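Local structure of colicin-B (Escherichia coli, 1RH1) at residues K423-N426 / I427-K430; E433-T437 / G438-P442. The protein forms channels in the cytoplasmic membrane of Escherichia coli and closely related bacteria, depolarising it and dissipating cellular energy. All coordinates share one frame; numbering follows the deposited sequence.

How the contacts relate
Along the chain the two contacts lie in series within the pore-forming domain of this channel-forming colicin, with no nesting or crossing. Contact 1 (423-426 with 427-430) comes first and is a single helical stretch in the body of helix 420-435, closing no loop. Contact 2 (433-437 with 438-442) takes over at the end of that helix and closes the short turn that leads into helix 441-452. Their centres are about 12 Å apart, and they touch where CD of K430 packs against O of P442 at 3.3 Å. Since helix 441-452 also lies against the side chains of I427 and N426, contact 2 joins two helices that pack on each other.

Contact 1: residues K423-N426 / I427-K430; sequences KANN and IREK
With its CG trans to the backbone N (chi1 177°), N425 holds its amide out from the side of the helix, where R428 and E429 reach back to it. R428 starts the same way (chi1 -179°) but then bends at its second and third torsions, which carries the guanidinium back beside that amide. The amide of N425 meets the guanidinium at its edge, with the two planes 76° apart, and the carboxylate of E429 reaches the same amide through an extended chain. The modelled orientation of this amide is probably reversed, so the individual atom pairings with R428 and E429 remain doubtful. The guanidinium is held more surely by NH1, which hydrogen-bonds to the carbonyl oxygens of F399 and W396 and so joins this helix to the preceding part of the domain. All of this decorates helix 420-435, a regular alpha-helix of the colicin pore-forming domain, in which i to i+4 bonds follow one another: the amides of I427, R428, E429 and K430 bond in turn to the carbonyls of K423, A424, N425 and N426, with K430 N 2.9 Å from N426 O. The buried I427 lays CG1 3.3 Å from the O of K423, and its side chain packs against L443 and W450 of helix 441-452 and F464 and L468 of helix 457-472. K430 runs out extended past N426, its CG 3.3 Å from N426 O, and its NZ makes a long, weak ion pair with E446.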
loop_
_atom_site.group_PDB
_atom_site.type_symbol
_atom_site.label_atom_id
_atom_site.label_comp_id
_atom_site.label_asym_id
_atom_site.label_seq_id
_atom_site.Cartn_x
_atom_site.Cartn_y
_atom_site.Cartn_z
ATOM N N LYS A 423 31.250 7.728 9.714
ATOM C CA LYS A 423 30.592 7.481 10.996
ATOM C C LYS A 423 31.239 6.339 11.745
ATOM O O LYS A 423 31.505 6.436 12.944
ATOM C CB LYS A 423 29.124 7.179 10.769
ATOM C CG LYS A 423 28.472 8.360 10.067
ATOM C CD LYS A 423 26.968 8.259 10.098
ATOM C CE LYS A 423 26.322 9.564 9.630
ATOM N NZ LYS A 423 26.319 9.676 8.186
ATOM N N ALA A 424 31.563 5.293 10.977
ATOM C CA ALA A 424 32.264 4.129 11.486
ATOM C C ALA A 424 33.654 4.502 11.989
ATOM O O ALA A 424 34.089 3.957 12.998
ATOM C CB ALA A 424 32.413 3.095 10.400
ATOM N N ASN A 425 34.367 5.446 11.363
ATOM C CA ASN A 425 35.652 5.915 11.874
ATOM C C ASN A 425 35.485 6.731 13.149
ATOM O O ASN A 425 36.357 6.730 14.037
ATOM C CB ASN A 425 36.331 6.765 10.820
ATOM C CG ASN A 425 37.657 7.391 11.224
ATOM O OD1 ASN A 425 37.775 8.611 11.242
ATOM N ND2 ASN A 425 38.680 6.613 11.561
ATOM N N ASN A 426 34.359 7.446 13.274
ATOM C CA ASN A 426 34.181 8.178 14.502
ATOM C C ASN A 426 33.918 7.231 15.638
ATOM O O ASN A 426 34.541 7.417 16.671
ATOM C CB ASN A 426 33.048 9.152 14.385
ATOM C CG ASN A 426 33.403 10.287 13.453
ATOM O OD1 ASN A 426 32.604 10.619 12.591
ATOM N ND2 ASN A 426 34.583 10.895 13.579
ATOM N N ILE A 427 33.109 6.177 15.462
ATOM C CA ILE A 427 32.875 5.202 16.525
ATOM C C ILE A 427 34.192 4.613 16.996
ATOM O O ILE A 427 34.415 4.449 18.186
ATOM C CB ILE A 427 31.954 4.073 16.026
ATOM C CG1 ILE A 427 30.612 4.609 15.518
ATOM C CG2 ILE A 427 31.692 3.143 17.195
ATOM C CD1 ILE A 427 29.804 5.367 16.583
ATOM N N ARG A 428 35.088 4.403 16.034
ATOM C CA ARG A 428 36.411 3.870 16.296
ATOM C C ARG A 428 37.226 4.812 17.162
ATOM O O ARG A 428 37.534 4.447 18.291
ATOM C CB ARG A 428 37.110 3.608 14.972
ATOM C CG ARG A 428 38.494 3.027 15.110
ATOM C CD ARG A 428 39.608 4.029 14.803
ATOM N NE ARG A 428 39.586 4.403 13.403
ATOM C CZ ARG A 428 40.000 3.589 12.431
ATOM N NH1 ARG A 428 40.480 2.380 12.733
ATOM N NH2 ARG A 428 39.848 3.953 11.148
ATOM N N GLU A 429 37.534 6.030 16.694
ATOM C CA GLU A 429 38.304 6.995 17.474
ATOM C C GLU A 429 37.695 7.287 18.839
ATOM O O GLU A 429 38.407 7.499 19.826
ATOM C CB GLU A 429 38.404 8.295 16.742
ATOM C CG GLU A 429 39.145 8.255 15.438
ATOM C CD GLU A 429 38.938 9.498 14.571
ATOM O OE1 GLU A 429 38.207 10.421 14.958
ATOM O OE2 GLU A 429 39.503 9.540 13.476
ATOM N N LYS A 430 36.356 7.262 18.876
ATOM C CA LYS A 430 35.616 7.518 20.086
ATOM C C LYS A 430 35.452 6.284 20.969
ATOM O O LYS A 430 35.132 6.417 22.149
ATOM C CB LYS A 430 34.275 8.122 19.685
ATOM C CG LYS A 430 34.578 9.527 19.199
ATOM C CD LYS A 430 33.441 10.248 18.527
ATOM C CE LYS A 430 33.995 11.621 18.173
ATOM N NZ LYS A 430 32.927 12.511 17.754
#

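Contact 2: residues E433-T437 / G438-P442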
loop_
_atom_site.group_PDB
_atom_site.type_symbol
_atom_site.label_atom_id
_atom_site.label_comp_id
_atom_site.label_asym_id
_atom_site.label_seq_id
_atom_site.Cartn_x
_atom_site.Cartn_y
_atom_site.Cartn_z
ATOM N N GLU A 433 39.060 6.538 22.732
ATOM C CA GLU A 433 38.855 7.402 23.901
ATOM C C GLU A 433 37.740 6.738 24.689
ATOM O O GLU A 433 36.818 6.184 24.090
ATOM C CB GLU A 433 38.439 8.747 23.415
ATOM C CG GLU A 433 38.048 9.786 24.434
ATOM C CD GLU A 433 37.749 11.151 23.801
ATOM O OE1 GLU A 433 37.346 11.232 22.621
ATOM O OE2 GLU A 433 37.938 12.147 24.514
ATOM N N GLY A 434 37.736 6.717 26.002
ATOM C CA GLY A 434 36.714 5.900 26.624
ATOM C C GLY A 434 37.477 4.692 27.089
ATOM O O GLY A 434 37.449 4.422 28.288
ATOM N N TYR A 435 38.168 3.932 26.213
ATOM C CA TYR A 435 39.031 2.883 26.735
ATOM C C TYR A 435 40.239 3.627 27.270
ATOM O O TYR A 435 40.665 3.350 28.379
ATOM C CB TYR A 435 39.453 1.853 25.651
ATOM C CG TYR A 435 38.348 0.858 25.265
ATOM C CD1 TYR A 435 37.742 0.014 26.210
ATOM C CD2 TYR A 435 37.907 0.810 23.948
ATOM C CE1 TYR A 435 36.705 -0.856 25.844
ATOM C CE2 TYR A 435 36.880 -0.048 23.573
ATOM C CZ TYR A 435 36.279 -0.880 24.519
ATOM O OH TYR A 435 35.252 -1.719 24.106
ATOM N N GLN A 436 40.725 4.654 26.570
ATOM C CA GLN A 436 41.857 5.473 26.978
ATOM C C GLN A 436 41.580 6.428 28.128
ATOM O O GLN A 436 42.415 6.556 29.037
ATOM C CB GLN A 436 42.323 6.296 25.828
ATOM C CG GLN A 436 43.000 5.488 24.768
ATOM C CD GLN A 436 44.513 5.466 24.910
ATOM O OE1 GLN A 436 45.109 5.236 25.973
ATOM N NE2 GLN A 436 45.134 5.723 23.758
ATOM N N THR A 437 40.419 7.120 28.078
ATOM C CA THR A 437 40.062 8.102 29.107
ATOM C C THR A 437 38.866 7.745 29.996
ATOM O O THR A 437 38.683 8.341 31.053
ATOM C CB THR A 437 39.807 9.493 28.446
ATOM O OG1 THR A 437 38.659 9.343 27.638
ATOM C CG2 THR A 437 40.946 9.991 27.557
ATOM N N GLY A 438 38.027 6.768 29.678
ATOM C CA GLY A 438 36.885 6.449 30.522
ATOM C C GLY A 438 35.758 7.446 30.300
ATOM O O GLY A 438 34.861 7.572 31.147
ATOM N N ASN A 439 35.834 8.156 29.154
ATOM C CA ASN A 439 34.844 9.122 28.740
ATOM C C ASN A 439 34.105 8.613 27.520
ATOM O O ASN A 439 34.537 8.768 26.373
ATOM C CB ASN A 439 35.540 10.432 28.434
ATOM C CG ASN A 439 34.645 11.623 28.117
ATOM O OD1 ASN A 439 33.545 11.491 27.600
ATOM N ND2 ASN A 439 35.084 12.843 28.394
ATOM N N TRP A 440 32.938 8.021 27.778
ATOM C CA TRP A 440 32.115 7.519 26.687
ATOM C C TRP A 440 31.163 8.555 26.111
ATOM O O TRP A 440 30.337 8.265 25.247
ATOM C CB TRP A 440 31.342 6.300 27.174
ATOM C CG TRP A 440 32.320 5.203 27.549
ATOM C CD1 TRP A 440 32.642 4.986 28.855
ATOM C CD2 TRP A 440 33.005 4.388 26.696
ATOM N NE1 TRP A 440 33.539 4.037 28.853
ATOM C CE2 TRP A 440 33.778 3.655 27.593
ATOM C CE3 TRP A 440 33.098 4.140 25.333
ATOM C CZ2 TRP A 440 34.655 2.666 27.156
ATOM C CZ3 TRP A 440 33.969 3.149 24.886
ATOM C CH2 TRP A 440 34.742 2.419 25.793
ATOM N N GLY A 441 31.297 9.793 26.584
ATOM C CA GLY A 441 30.515 10.920 26.117
ATOM C C GLY A 441 30.670 11.145 24.621
ATOM O O GLY A 441 29.664 11.099 23.932
ATOM N N PRO A 442 31.841 11.348 24.019
ATOM C CA PRO A 442 32.024 11.410 22.574
ATOM C C PRO A 442 31.433 10.276 21.762
ATOM O O PRO A 442 30.967 10.496 20.646
ATOM C CB PRO A 442 33.509 11.533 22.413
ATOM C CG PRO A 442 34.059 11.094 23.751
ATOM C CD PRO A 442 33.069 11.722 24.683
#
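W440 lays the face of its indole over the backbone of G434, whose CA stands 3.8 Å from the centroid of the six-membered ring and only 10° off the ring normal, a CH-pi contact. The residues form the turn between helices 420-435 and 441-452 of the pore-forming domain, with W440 at the N-cap position of the second helix. The far edge of the same indole points at Y435 in a T-shaped (edge-to-face) pair: the centroids are 5.0 Å apart, the planes 89° apart, and CH2 of W440 sits over the centre of the phenol ring. Y435 and W440 both also touch V488 of helix 479-495, so the pair is wedged into the helical bundle. G434, with positive phi, presents its bare CA to the indole face. The positive phi of G438 turns the chain out of helical geometry, and G438 N gives a weak bond to G434 O at 2.8 Å. T437 has its OG1 between the backbone N and the carbonyl carbon (chi1 66°), where it accepts from G434 N at 3.2 Å and, weakly, from N439 N. At the outer side, OE1 of E433 rests against CG of P442. N439 closes an Asx turn, its OD1 accepting in the carbonyl plane from G441 N at 3.0 Å.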